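Local coordinates for protein endoglucanase family 5 (Clostridium acetobutylicum ATCC 824, PDB 6PZ7) that probably hydrolyses internal beta-1,4-glucosidic bonds of cellulose and related plant polysaccharides, as a broad-specificity endoglucanase of subfamily GH5_4, at residues D46-E50 against A51-T55; A224-F228 against A229-K233; S236-G240 against E241-D245; A253-N256 against K257-N261; K275-E278 against S279-S283. One frame throughout, in Å; residues are numbered along the deposited sequence.

Interaction 1 of 5, residues D46-E50 against A51-T55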
loop_
_atom_site.group_PDB
_atom_site.type_symbol
_atom_site.label_atom_id
_atom_site.label_comp_id
_atom_site.label_asym_id
_atom_site.label_seq_id
_atom_site.Cartn_x
_atom_site.Cartn_y
_atom_site.Cartn_z
ATOM N N ASP A 46 -4.814 -16.958 -7.590
ATOM C CA ASP A 46 -5.990 -17.774 -7.318
ATOM C C ASP A 46 -6.022 -18.227 -5.852
ATOM O O ASP A 46 -7.099 -18.314 -5.248
ATOM C CB ASP A 46 -5.994 -19.014 -8.236
ATOM C CG ASP A 46 -6.275 -18.720 -9.690
ATOM O OD1 ASP A 46 -6.692 -17.611 -10.083
ATOM O OD2 ASP A 46 -6.100 -19.657 -10.501
ATOM N N LYS A 47 -4.862 -18.556 -5.283
ATOM C CA LYS A 47 -4.823 -18.948 -3.870
ATOM C C LYS A 47 -5.323 -17.807 -2.980
ATOM O O LYS A 47 -6.030 -18.027 -1.992
ATOM C CB LYS A 47 -3.378 -19.276 -3.501
ATOM C CG LYS A 47 -3.181 -20.107 -2.266
ATOM C CD LYS A 47 -3.388 -21.591 -2.525
ATOM C CE LYS A 47 -3.131 -22.274 -1.239
ATOM N NZ LYS A 47 -3.532 -23.666 -1.269
ATOM N N ILE A 48 -4.930 -16.579 -3.307
ATOM C CA ILE A 48 -5.380 -15.400 -2.567
ATOM C C ILE A 48 -6.890 -15.263 -2.621
ATOM O O ILE A 48 -7.555 -15.063 -1.591
ATOM C CB ILE A 48 -4.692 -14.130 -3.120
ATOM C CG1 ILE A 48 -3.162 -14.269 -3.158
ATOM C CG2 ILE A 48 -5.180 -12.879 -2.404
ATOM C CD1 ILE A 48 -2.553 -14.634 -1.863
ATOM N N LYS A 49 -7.461 -15.382 -3.821
ATOM C CA LYS A 49 -8.906 -15.290 -3.981
ATOM C C LYS A 49 -9.620 -16.387 -3.215
ATOM O O LYS A 49 -10.621 -16.132 -2.526
ATOM C CB LYS A 49 -9.239 -15.384 -5.467
ATOM C CG LYS A 49 -10.720 -15.466 -5.820
ATOM C CD LYS A 49 -11.436 -14.204 -5.433
ATOM C CE LYS A 49 -12.876 -14.199 -5.999
ATOM N NZ LYS A 49 -13.406 -12.804 -6.026
ATOM N N GLU A 50 -9.117 -17.618 -3.320
ATOM C CA GLU A 50 -9.749 -18.766 -2.680
ATOM C C GLU A 50 -9.737 -18.648 -1.160
ATOM O O GLU A 50 -10.627 -19.197 -0.494
ATOM C CB GLU A 50 -9.028 -20.047 -3.112
ATOM C CG GLU A 50 -9.317 -20.432 -4.581
ATOM C CD GLU A 50 -8.319 -21.433 -5.204
ATOM O OE1 GLU A 50 -7.387 -21.949 -4.541
ATOM O OE2 GLU A 50 -8.468 -21.694 -6.435
ATOM N N ALA A 51 -8.769 -17.945 -0.583
ATOM C CA ALA A 51 -8.723 -17.771 0.868
ATOM C C ALA A 51 -9.758 -16.762 1.352
ATOM O O ALA A 51 -10.107 -16.770 2.542
ATOM C CB ALA A 51 -7.327 -17.331 1.313
ATOM N N GLY A 52 -10.255 -15.886 0.496
ATOM C CA GLY A 52 -11.279 -14.921 0.870
ATOM C C GLY A 52 -10.831 -13.467 0.858
ATOM O O GLY A 52 -11.609 -12.604 1.276
ATOM N N PHE A 53 -9.619 -13.167 0.434
ATOM C CA PHE A 53 -9.250 -11.787 0.208
ATOM C C PHE A 53 -10.059 -11.238 -0.951
ATOM O O PHE A 53 -10.428 -11.990 -1.858
ATOM C CB PHE A 53 -7.764 -11.701 -0.131
ATOM C CG PHE A 53 -6.851 -12.025 1.017
ATOM C CD1 PHE A 53 -6.333 -13.310 1.157
ATOM C CD2 PHE A 53 -6.504 -11.061 1.942
ATOM C CE1 PHE A 53 -5.467 -13.609 2.166
ATOM C CE2 PHE A 53 -5.639 -11.346 2.999
ATOM C CZ PHE A 53 -5.122 -12.630 3.104
ATOM N N ASN A 54 -10.324 -9.919 -0.941
ATOM C CA ASN A 54 -10.963 -9.280 -2.087
ATOM C C ASN A 54 -10.137 -8.176 -2.723
ATOM O O ASN A 54 -10.630 -7.527 -3.661
ATOM C CB ASN A 54 -12.387 -8.768 -1.794
ATOM C CG ASN A 54 -13.230 -8.644 -3.048
ATOM O OD1 ASN A 54 -13.186 -9.519 -3.905
ATOM N ND2 ASN A 54 -14.013 -7.579 -3.146
ATOM N N THR A 55 -8.901 -7.982 -2.287
ATOM C CA THR A 55 -7.986 -6.982 -2.823
ATOM C C THR A 55 -6.575 -7.546 -2.850
ATOM O O THR A 55 -6.147 -8.210 -1.886
ATOM C CB THR A 55 -7.969 -5.731 -1.910
ATOM O OG1 THR A 55 -9.250 -5.132 -1.891
ATOM C CG2 THR A 55 -6.983 -4.679 -2.377
HETATM O O HOH W 1 -13.145 -12.195 -3.572
#
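G52 N donates to K49 O at 3.1 Å, and A51 N reaches K47 O at the same length of 3.1 Å, closing the last turn of helix 42-51. G52 leaves the helix with positive phi (113°) and, with a weak bond from F53 N back to I48 O, forms a Schellman motif, here the turn from a helix of the TIM barrel into strand 55-58. The positive phi is one that glycine adopts readily.

The lysine of the last turn is held from several sides. K49 and N54 lie side by side and point the same way, with K49 NZ and N54 OD1 3.9 Å apart and a water between them. K49 NZ donates a hydrogen bond to that water, and the water donates in turn to N54 OD1 and F53 O. Outside the turn, K49 NZ bonds D92 O, while N54 ND2 donates to D15 O.

Next to these polar groups the packing is apolar. W324 lies against I48, A51 and F53. The CG2 branch of I48, anti to the backbone N, is directed at F53, where I48 CG2 meets F53 CB at 3.6 Å; I48 O lies at the ring's edge, 3.5 Å from F53 CD1.

Interaction 2 of 5, residues A224-F228 against A229-K233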
loop_
_atom_site.group_PDB
_atom_site.type_symbol
_atom_site.label_atom_id
_atom_site.label_comp_id
_atom_site.label_asym_id
_atom_site.label_seq_id
_atom_site.Cartn_x
_atom_site.Cartn_y
_atom_site.Cartn_z
ATOM N N ALA A 224 1.516 -2.100 13.712
ATOM C CA ALA A 224 1.361 -1.904 15.158
ATOM C C ALA A 224 1.045 -3.213 15.881
ATOM O O ALA A 224 0.376 -4.091 15.322
ATOM C CB ALA A 224 0.221 -0.917 15.430
ATOM N N PRO A 225 1.456 -3.338 17.146
ATOM C CA PRO A 225 2.433 -2.484 17.838
ATOM C C PRO A 225 3.831 -2.817 17.354
ATOM O O PRO A 225 4.182 -3.993 17.156
ATOM C CB PRO A 225 2.250 -2.860 19.310
ATOM C CG PRO A 225 1.745 -4.279 19.285
ATOM C CD PRO A 225 1.020 -4.473 17.974
ATOM N N TYR A 226 4.643 -1.780 17.167
ATOM C CA TYR A 226 5.963 -1.898 16.562
ATOM C C TYR A 226 6.819 -2.991 17.189
ATOM O O TYR A 226 7.450 -3.804 16.485
ATOM C CB TYR A 226 6.677 -0.544 16.669
ATOM C CG TYR A 226 8.120 -0.578 16.217
ATOM C CD1 TYR A 226 9.139 -0.760 17.124
ATOM C CD2 TYR A 226 8.443 -0.456 14.870
ATOM C CE1 TYR A 226 10.474 -0.800 16.720
ATOM C CE2 TYR A 226 9.777 -0.508 14.447
ATOM C CZ TYR A 226 10.767 -0.675 15.380
ATOM O OH TYR A 226 12.091 -0.709 14.963
ATOM N N SER A 227 6.900 -3.016 18.511
ATOM C CA SER A 227 7.839 -3.931 19.141
ATOM C C SER A 227 7.494 -5.387 18.851
ATOM O O SER A 227 8.388 -6.206 18.608
ATOM C CB SER A 227 7.895 -3.664 20.652
ATOM O OG SER A 227 8.492 -2.393 20.915
ATOM N N PHE A 228 6.217 -5.728 18.896
ATOM C CA PHE A 228 5.776 -7.081 18.563
ATOM C C PHE A 228 5.873 -7.344 17.059
ATOM O O PHE A 228 6.346 -8.401 16.609
ATOM C CB PHE A 228 4.326 -7.259 19.005
ATOM C CG PHE A 228 3.718 -8.571 18.572
ATOM C CD1 PHE A 228 2.964 -8.662 17.396
ATOM C CD2 PHE A 228 3.922 -9.721 19.337
ATOM C CE1 PHE A 228 2.426 -9.852 17.009
ATOM C CE2 PHE A 228 3.380 -10.917 18.938
ATOM C CZ PHE A 228 2.641 -10.991 17.764
ATOM N N ALA A 229 5.374 -6.418 16.247
ATOM C CA ALA A 229 5.085 -6.708 14.849
ATOM C C ALA A 229 6.326 -6.601 13.983
ATOM O O ALA A 229 6.499 -7.402 13.042
ATOM C CB ALA A 229 4.012 -5.742 14.357
ATOM N N MET A 230 7.167 -5.582 14.197
ATOM C CA MET A 230 8.314 -5.310 13.338
ATOM C C MET A 230 9.660 -5.639 13.949
ATOM O O MET A 230 10.564 -6.048 13.231
ATOM C CB MET A 230 8.373 -3.833 12.910
ATOM C CG MET A 230 7.197 -3.285 12.162
ATOM S SD MET A 230 7.562 -1.710 11.337
ATOM C CE MET A 230 8.058 -2.251 9.739
ATOM N N ASP A 231 9.827 -5.405 15.240
ATOM C CA ASP A 231 11.157 -5.436 15.849
ATOM C C ASP A 231 11.587 -6.861 16.151
ATOM O O ASP A 231 10.961 -7.520 16.991
ATOM C CB ASP A 231 11.147 -4.601 17.138
ATOM C CG ASP A 231 12.526 -4.408 17.735
ATOM O OD1 ASP A 231 13.497 -4.999 17.234
ATOM O OD2 ASP A 231 12.601 -3.656 18.736
ATOM N N PRO A 232 12.637 -7.374 15.501
ATOM C CA PRO A 232 13.054 -8.739 15.805
ATOM C C PRO A 232 13.506 -8.912 17.236
ATOM O O PRO A 232 13.510 -10.044 17.724
ATOM C CB PRO A 232 14.201 -9.012 14.819
ATOM C CG PRO A 232 14.726 -7.684 14.498
ATOM C CD PRO A 232 13.534 -6.741 14.518
ATOM N N LYS A 233 13.874 -7.825 17.916
ATOM C CA LYS A 233 14.304 -7.872 19.313
ATOM C C LYS A 233 13.175 -7.639 20.299
ATOM O O LYS A 233 13.402 -7.738 21.510
ATOM C CB LYS A 233 15.361 -6.784 19.553
ATOM C CG LYS A 233 16.528 -6.809 18.589
ATOM C CD LYS A 233 17.513 -5.662 18.859
ATOM C CE LYS A 233 16.835 -4.286 18.876
ATOM N NZ LYS A 233 16.068 -3.968 17.613
HETATM O O HOH W 2 11.038 -2.247 20.116
#
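The Y226 ring stands across the M230 side chain at about a right angle, and its CE1 side crosses D231 obliquely. On the methionine side, in the conformer described, Y226 CD2 lies 3.9 Å from M230 SD, a Met-aromatic contact in which the sulfur sits 5.0 Å from the ring centroid, 70° off the normal. On the aspartate side, Y226 CE1 approaches D231 CB at 3.9 Å, the ring and carboxylate planes 44° apart. Y226 CG is anti to its own N (chi1 173°), a setting that sends the ring along the helix to both residues.

These contacts form at the end of the short helix 226-229, in the loop that follows strand 216-221 of the TIM barrel. P225, preceded by a cis peptide bond, occupies the N-cap position, and P225 O accepts a hydrogen bond from A229 N. Y226 O is gripped twice, by M230 N at 2.9 Å and by D231 N at 3.1 Å.

The D231 carboxylate is tied down at both oxygens. D231 OD1 accepts from K233 N, an Asx turn, and from K233 NZ at 2.8 Å on its syn side, a salt bridge. D231 OD2 accepts from a water that also hydrogen-bonds S227 OG in the conformer given.

Interaction 3 of 5, residues S236-G240 against E241-D245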
loop_
_atom_site.group_PDB
_atom_site.type_symbol
_atom_site.label_atom_id
_atom_site.label_comp_id
_atom_site.label_asym_id
_atom_site.label_seq_id
_atom_site.Cartn_x
_atom_site.Cartn_y
_atom_site.Cartn_z
ATOM N N SER A 236 7.510 -11.378 21.708
ATOM C CA SER A 236 6.826 -12.309 20.829
ATOM C C SER A 236 5.394 -12.601 21.258
ATOM O O SER A 236 4.746 -13.463 20.660
ATOM C CB SER A 236 7.602 -13.621 20.752
ATOM O OG SER A 236 7.618 -14.244 22.010
ATOM N N HIS A 237 4.879 -11.876 22.253
ATOM C CA HIS A 237 3.530 -12.083 22.755
ATOM C C HIS A 237 2.647 -10.881 22.517
ATOM O O HIS A 237 3.070 -9.737 22.689
ATOM C CB HIS A 237 3.569 -12.419 24.261
ATOM C CG HIS A 237 4.257 -13.717 24.543
ATOM N ND1 HIS A 237 5.461 -13.794 25.210
ATOM C CD2 HIS A 237 3.940 -14.986 24.195
ATOM C CE1 HIS A 237 5.835 -15.059 25.297
ATOM N NE2 HIS A 237 4.927 -15.806 24.695
ATOM N N TRP A 238 1.422 -11.149 22.087
ATOM C CA TRP A 238 0.404 -10.122 21.935
ATOM C C TRP A 238 -0.890 -10.711 22.439
ATOM O O TRP A 238 -1.248 -11.823 22.040
ATOM C CB TRP A 238 0.231 -9.688 20.460
ATOM C CG TRP A 238 -0.618 -8.441 20.320
ATOM C CD1 TRP A 238 -0.144 -7.166 20.229
ATOM C CD2 TRP A 238 -2.048 -8.345 20.284
ATOM N NE1 TRP A 238 -1.187 -6.279 20.149
ATOM C CE2 TRP A 238 -2.367 -6.980 20.164
ATOM C CE3 TRP A 238 -3.091 -9.283 20.367
ATOM C CZ2 TRP A 238 -3.670 -6.527 20.131
ATOM C CZ3 TRP A 238 -4.389 -8.832 20.308
ATOM C CH2 TRP A 238 -4.668 -7.451 20.209
ATOM N N GLY A 239 -1.622 -9.952 23.220
ATOM C CA GLY A 239 -2.913 -10.348 23.729
ATOM C C GLY A 239 -3.171 -9.602 25.024
ATOM O O GLY A 239 -2.280 -9.214 25.775
ATOM N N GLY A 240 -4.436 -9.443 25.326
ATOM C CA GLY A 240 -4.826 -8.884 26.597
ATOM C C GLY A 240 -5.259 -7.433 26.482
ATOM O O GLY A 240 -5.146 -6.772 25.439
ATOM N N GLU A 241 -5.765 -6.955 27.590
ATOM C CA GLU A 241 -6.454 -5.666 27.598
ATOM C C GLU A 241 -5.538 -4.498 27.238
ATOM O O GLU A 241 -5.947 -3.581 26.523
ATOM C CB GLU A 241 -7.102 -5.429 28.973
ATOM C CG GLU A 241 -8.302 -6.326 29.253
ATOM C CD GLU A 241 -9.355 -6.265 28.155
ATOM O OE1 GLU A 241 -9.517 -7.274 27.411
ATOM O OE2 GLU A 241 -10.001 -5.195 28.014
ATOM N N ALA A 242 -4.301 -4.473 27.725
ATOM C CA ALA A 242 -3.423 -3.350 27.377
ATOM C C ALA A 242 -3.112 -3.309 25.891
ATOM O O ALA A 242 -3.094 -2.235 25.267
ATOM C CB ALA A 242 -2.116 -3.421 28.172
ATOM N N ASP A 243 -2.850 -4.468 25.303
ATOM C CA ASP A 243 -2.546 -4.518 23.879
ATOM C C ASP A 243 -3.750 -4.090 23.042
ATOM O O ASP A 243 -3.620 -3.371 22.047
ATOM C CB ASP A 243 -2.116 -5.941 23.494
ATOM C CG ASP A 243 -0.723 -6.286 23.944
ATOM O OD1 ASP A 243 0.063 -5.349 24.286
ATOM O OD2 ASP A 243 -0.375 -7.475 24.045
ATOM N N LYS A 244 -4.937 -4.534 23.431
ATOM C CA LYS A 244 -6.152 -4.119 22.738
ATOM C C LYS A 244 -6.390 -2.624 22.883
ATOM O O LYS A 244 -6.723 -1.946 21.908
ATOM C CB LYS A 244 -7.356 -4.905 23.265
ATOM C CG LYS A 244 -7.329 -6.388 22.902
ATOM C CD LYS A 244 -8.453 -7.170 23.563
ATOM C CE LYS A 244 -8.748 -8.452 22.797
ATOM N NZ LYS A 244 -10.058 -9.062 23.182
ATOM N N ASP A 245 -6.196 -2.092 24.083
ATOM C CA ASP A 245 -6.405 -0.663 24.291
ATOM C C ASP A 245 -5.474 0.179 23.425
ATOM O O ASP A 245 -5.895 1.190 22.861
ATOM C CB ASP A 245 -6.134 -0.328 25.752
ATOM C CG ASP A 245 -7.252 -0.676 26.681
ATOM O OD1 ASP A 245 -8.336 -1.152 26.264
ATOM O OD2 ASP A 245 -7.002 -0.517 27.907
HETATM O O HOH W 3 2.496 -6.864 22.470
HETATM O O HOH W 4 -1.268 -3.333 20.589
HETATM O O HOH W 5 -2.133 -6.724 26.813
#
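From W238 the chain runs extended through G239 and G240, both with positive phi, and then enters helix 241-259. G240 is the N-cap residue: its carbonyl O accepts from K244 N at 3.0 Å, the first full helical bond.

D243, in the first turn, reaches back to the loop. Its CG stands anti to the carbonyl carbon (chi1 -75°), which brings the carboxylate over to G239, and D243 OD2 accepts a hydrogen bond from G239 N at 2.9 Å through its anti lone pair, almost straight at 172°. The indole of W238 and this carboxylate run in opposite directions, their planes 20° apart. D243 CB lies over one face of the five-membered ring, 3.7 Å from its centroid, a CH-pi contact, while K244 CG, in the conformer given, nears W238 CH2 at 3.9 Å. Waters also bridge the segments: one accepts a hydrogen bond from W238 NE1 and donates to D243 O, another accepts from D243 N and donates to G239 O.

The indole also meets the F228 ring of helix 226-229 and touches S283, L284 and F287 of helix 278-294, so the start of helix 241-259 is packed onto its neighbour in the barrel's outer layer.

Interaction 4 of 5, residues A253-N256 against K257-N261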
loop_
_atom_site.group_PDB
_atom_site.type_symbol
_atom_site.label_atom_id
_atom_site.label_comp_id
_atom_site.label_asym_id
_atom_site.label_seq_id
_atom_site.Cartn_x
_atom_site.Cartn_y
_atom_site.Cartn_z
ATOM N N ALA A 253 -7.751 7.060 16.483
ATOM C CA ALA A 253 -7.188 8.317 16.002
ATOM C C ALA A 253 -7.399 8.476 14.500
ATOM O O ALA A 253 -7.709 9.578 14.024
ATOM C CB ALA A 253 -5.716 8.433 16.353
ATOM N N ILE A 254 -7.210 7.406 13.730
ATOM C CA ILE A 254 -7.433 7.433 12.287
ATOM C C ILE A 254 -8.905 7.653 11.985
ATOM O O ILE A 254 -9.263 8.476 11.134
ATOM C CB ILE A 254 -6.921 6.130 11.659
ATOM C CG1 ILE A 254 -5.415 5.963 11.865
ATOM C CG2 ILE A 254 -7.290 6.082 10.196
ATOM C CD1 ILE A 254 -4.885 4.546 11.553
ATOM N N TYR A 255 -9.777 6.932 12.685
ATOM C CA TYR A 255 -11.213 7.102 12.511
ATOM C C TYR A 255 -11.632 8.546 12.800
ATOM O O TYR A 255 -12.384 9.159 12.026
ATOM C CB TYR A 255 -11.964 6.142 13.445
ATOM C CG TYR A 255 -13.453 6.416 13.484
ATOM C CD1 TYR A 255 -14.277 5.976 12.463
ATOM C CD2 TYR A 255 -14.017 7.138 14.520
ATOM C CE1 TYR A 255 -15.629 6.255 12.454
ATOM C CE2 TYR A 255 -15.378 7.411 14.541
ATOM C CZ TYR A 255 -16.177 6.958 13.497
ATOM O OH TYR A 255 -17.532 7.254 13.518
ATOM N N ASN A 256 -11.160 9.100 13.911
ATOM C CA ASN A 256 -11.583 10.447 14.283
ATOM C C ASN A 256 -11.044 11.509 13.348
ATOM O O ASN A 256 -11.717 12.525 13.107
ATOM C CB ASN A 256 -11.194 10.727 15.730
ATOM C CG ASN A 256 -12.167 10.103 16.717
ATOM O OD1 ASN A 256 -13.364 10.054 16.466
ATOM N ND2 ASN A 256 -11.637 9.604 17.822
ATOM N N LYS A 257 -9.855 11.326 12.814
ATOM C CA LYS A 257 -9.295 12.331 11.930
ATOM C C LYS A 257 -9.931 12.317 10.550
ATOM O O LYS A 257 -10.228 13.382 9.981
ATOM C CB LYS A 257 -7.783 12.149 11.834
ATOM C CG LYS A 257 -7.136 13.083 10.862
ATOM C CD LYS A 257 -7.272 14.512 11.345
ATOM C CE LYS A 257 -6.689 15.483 10.361
ATOM N NZ LYS A 257 -6.797 16.866 10.892
ATOM N N PHE A 258 -10.111 11.131 9.972
ATOM C CA PHE A 258 -10.516 10.974 8.573
ATOM C C PHE A 258 -11.910 10.373 8.433
ATOM O O PHE A 258 -12.823 11.034 7.901
ATOM C CB PHE A 258 -9.471 10.131 7.811
ATOM C CG PHE A 258 -8.132 10.817 7.651
ATOM C CD1 PHE A 258 -8.023 12.019 6.960
ATOM C CD2 PHE A 258 -6.990 10.220 8.118
ATOM C CE1 PHE A 258 -6.795 12.641 6.812
ATOM C CE2 PHE A 258 -5.753 10.842 7.951
ATOM C CZ PHE A 258 -5.671 12.038 7.291
ATOM N N VAL A 259 -12.111 9.129 8.874
ATOM C CA VAL A 259 -13.277 8.367 8.442
ATOM C C VAL A 259 -14.557 9.039 8.909
ATOM O O VAL A 259 -15.525 9.160 8.143
ATOM C CB VAL A 259 -13.202 6.921 8.957
ATOM C CG1 VAL A 259 -14.466 6.153 8.545
ATOM C CG2 VAL A 259 -11.929 6.200 8.472
ATOM N N LYS A 260 -14.577 9.500 10.160
ATOM C CA LYS A 260 -15.770 10.129 10.743
ATOM C C LYS A 260 -16.124 11.420 10.029
ATOM O O LYS A 260 -17.291 11.855 10.066
ATOM C CB LYS A 260 -15.464 10.412 12.208
ATOM C CG LYS A 260 -16.544 11.169 12.970
ATOM C CD LYS A 260 -16.023 11.557 14.340
ATOM C CE LYS A 260 -15.043 12.701 14.253
ATOM N NZ LYS A 260 -14.430 13.022 15.574
ATOM N N ASN A 261 -15.146 12.089 9.432
ATOM C CA ASN A 261 -15.360 13.316 8.682
ATOM C C ASN A 261 -15.616 13.067 7.197
ATOM O O ASN A 261 -15.488 14.006 6.394
ATOM C CB ASN A 261 -14.179 14.256 8.881
ATOM C CG ASN A 261 -14.072 14.752 10.312
ATOM O OD1 ASN A 261 -15.057 15.205 10.904
ATOM N ND2 ASN A 261 -12.875 14.653 10.889
#
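Y255 spreads its ring across the K260 side chain, with K260 CB over one face, 4.0 Å from the ring centroid and displaced toward the rim, a CH-pi contact. The pair sits at the C-terminal end of helix 241-259, one of the outer helices of the TIM barrel, where a wider pi-type turn is inserted. The ordinary bond from F258 N to I254 O (3.0 Å) is followed by one from K260 N to Y255 O at 2.9 Å, spanning five residues. That bond is nearly straight (170°) and in the carbonyl plane. The wider turn places K260 CB against one face of the tyrosine ring, whose CG is anti to the backbone N (chi1 171°). V259 packs against the same ring obliquely, V259 CB lying 3.8 Å from Y255 CD1.

The barrel-facing side chains continue inward: I254, F258 and V259 all touch V265 of strand 265-270, while I254 also reaches L220 and F258 reaches V218, both of strand 216-221. F258 carries K257 CG over the centre of one ring face, while K257 NZ runs on to bond N205 OD1.

On the outer side K260 bends at chi3 (74°) and returns to N256, and K260 NZ donates to N256 OD1 at 3.3 Å from above the carbonyl plane. N261 ND2 binds back to K257 O at 3.1 Å, with that oxygen in the plane of the N261 amide.

Interaction 5 of 5, residues K275-E278 against S279-S283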
loop_
_atom_site.group_PDB
_atom_site.type_symbol
_atom_site.label_atom_id
_atom_site.label_comp_id
_atom_site.label_asym_id
_atom_site.label_seq_id
_atom_site.Cartn_x
_atom_site.Cartn_y
_atom_site.Cartn_z
ATOM N N LYS A 275 7.945 -14.863 14.715
ATOM C CA LYS A 275 8.731 -15.132 15.912
ATOM C C LYS A 275 8.303 -16.461 16.526
ATOM O O LYS A 275 8.231 -16.611 17.753
ATOM C CB LYS A 275 8.603 -14.009 16.931
ATOM C CG LYS A 275 9.089 -12.634 16.464
ATOM C CD LYS A 275 8.746 -11.543 17.493
ATOM C CE LYS A 275 9.372 -10.214 17.097
ATOM N NZ LYS A 275 8.779 -9.074 17.869
ATOM N N ASN A 276 7.983 -17.449 15.700
ATOM C CA ASN A 276 7.496 -18.747 16.171
ATOM C C ASN A 276 6.310 -18.577 17.110
ATOM O O ASN A 276 6.235 -19.198 18.186
ATOM C CB ASN A 276 8.602 -19.555 16.874
ATOM C CG ASN A 276 9.510 -20.264 15.928
ATOM O OD1 ASN A 276 9.065 -20.847 14.948
ATOM N ND2 ASN A 276 10.808 -20.228 16.218
ATOM N N ASN A 277 5.371 -17.733 16.705
ATOM C CA ASN A 277 4.372 -17.180 17.615
ATOM C C ASN A 277 3.048 -16.987 16.889
ATOM O O ASN A 277 2.384 -15.958 17.032
ATOM C CB ASN A 277 4.859 -15.871 18.249
ATOM C CG ASN A 277 5.100 -14.786 17.214
ATOM O OD1 ASN A 277 5.382 -15.053 16.046
ATOM N ND2 ASN A 277 5.051 -13.540 17.658
ATOM N N GLU A 278 2.647 -17.979 16.094
ATOM C CA GLU A 278 1.458 -17.824 15.248
ATOM C C GLU A 278 0.228 -17.441 16.056
ATOM O O GLU A 278 -0.588 -16.633 15.588
ATOM C CB GLU A 278 1.173 -19.096 14.422
ATOM C CG GLU A 278 -0.027 -18.865 13.456
ATOM C CD GLU A 278 -0.357 -20.053 12.611
ATOM O OE1 GLU A 278 0.235 -21.143 12.821
ATOM O OE2 GLU A 278 -1.210 -19.918 11.737
ATOM N N SER A 279 0.058 -17.998 17.259
ATOM C CA SER A 279 -1.136 -17.702 18.041
ATOM C C SER A 279 -1.228 -16.219 18.376
ATOM O O SER A 279 -2.298 -15.611 18.278
ATOM C CB SER A 279 -1.111 -18.527 19.324
ATOM O OG SER A 279 -1.041 -19.897 19.020
ATOM N N SER A 280 -0.126 -15.639 18.833
ATOM C CA SER A 280 -0.126 -14.202 19.120
ATOM C C SER A 280 -0.363 -13.385 17.863
ATOM O O SER A 280 -1.060 -12.364 17.895
ATOM C CB SER A 280 1.213 -13.788 19.748
ATOM O OG SER A 280 1.292 -14.159 21.125
ATOM N N ARG A 281 0.292 -13.768 16.776
ATOM C CA ARG A 281 0.105 -13.042 15.527
ATOM C C ARG A 281 -1.342 -13.093 15.067
ATOM O O ARG A 281 -1.875 -12.093 14.575
ATOM C CB ARG A 281 1.015 -13.631 14.439
ATOM C CG ARG A 281 2.514 -13.483 14.712
ATOM C CD ARG A 281 3.360 -14.251 13.716
ATOM N NE ARG A 281 3.344 -13.620 12.394
ATOM C CZ ARG A 281 3.722 -14.220 11.274
ATOM N NH1 ARG A 281 4.044 -15.511 11.275
ATOM N NH2 ARG A 281 3.757 -13.531 10.136
ATOM N N ALA A 282 -2.000 -14.248 15.228
ATOM C CA ALA A 282 -3.413 -14.394 14.883
ATOM C C ALA A 282 -4.303 -13.592 15.815
ATOM O O ALA A 282 -5.274 -12.988 15.369
ATOM C CB ALA A 282 -3.798 -15.877 14.879
ATOM N N SER A 283 -3.997 -13.577 17.105
ATOM C CA SER A 283 -4.779 -12.747 18.030
ATOM C C SER A 283 -4.706 -11.274 17.648
ATOM O O SER A 283 -5.718 -10.571 17.600
ATOM C CB SER A 283 -4.270 -12.933 19.453
ATOM O OG SER A 283 -4.531 -14.235 19.975
HETATM O O HOH W 6 4.647 -17.348 13.523
#
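The backbone bonds that start helix 278-294 come first: R281 N donates to N277 O at 3.0 Å, nearly straight at 171°, and A282 N to E278 O at 2.8 Å. N277 is therefore the N-cap residue, but its side chain makes no capping bond.

The amide of N277 is used in other ways. Its CG lies between the backbone N and the carbonyl carbon, a torsion (chi1 62°) that turns the amide back toward K275, and N277 OD1 accepts from K275 N at 2.9 Å, the donor above the carbonyl plane. N277 ND2 donates to S236 O. One water accepts from both N277 N and R281 NH1, the latter at 3.0 Å and at the edge of the guanidinium.

Close packing brings the methylenes of R281 against the same amide: R281 CD lies 3.2 Å from N277 OD1, and R281 CG 3.8 Å from N277 CG. The two side chains run at about a right angle, although the amide and guanidinium planes are only 16° apart.

The charged ends have partners beyond the turn, R281 NH2 on S272 O with a cation-pi contact to F326, and E278 OE2 on L329 N. This is the N-terminus of helix 278-294, after strand 265-270, in a TIM-barrel fold.

Overall arrangement
The five contacts follow one another along a single eight-stranded TIM barrel, all at helix ends or in the loops beside them. Interactions 2, 3 and 5 form a cluster on one side, their centres about 12 Å apart in each pair. There F228 packs on the loop of interaction 3, K275 NZ bonds F228 O, and W238 N pairs with S280 OG. The cluster thus ties the loops after the neighbouring strands 216-221 and 265-270 to the starts of helices 241-259 and 278-294. Interactions 3 and 4 share helix 241-259, marking its start and its end, with centres about 23 Å apart. Interaction 1, on helix 42-51, stands away from the rest, its centre about 21 Å from that of interaction 5.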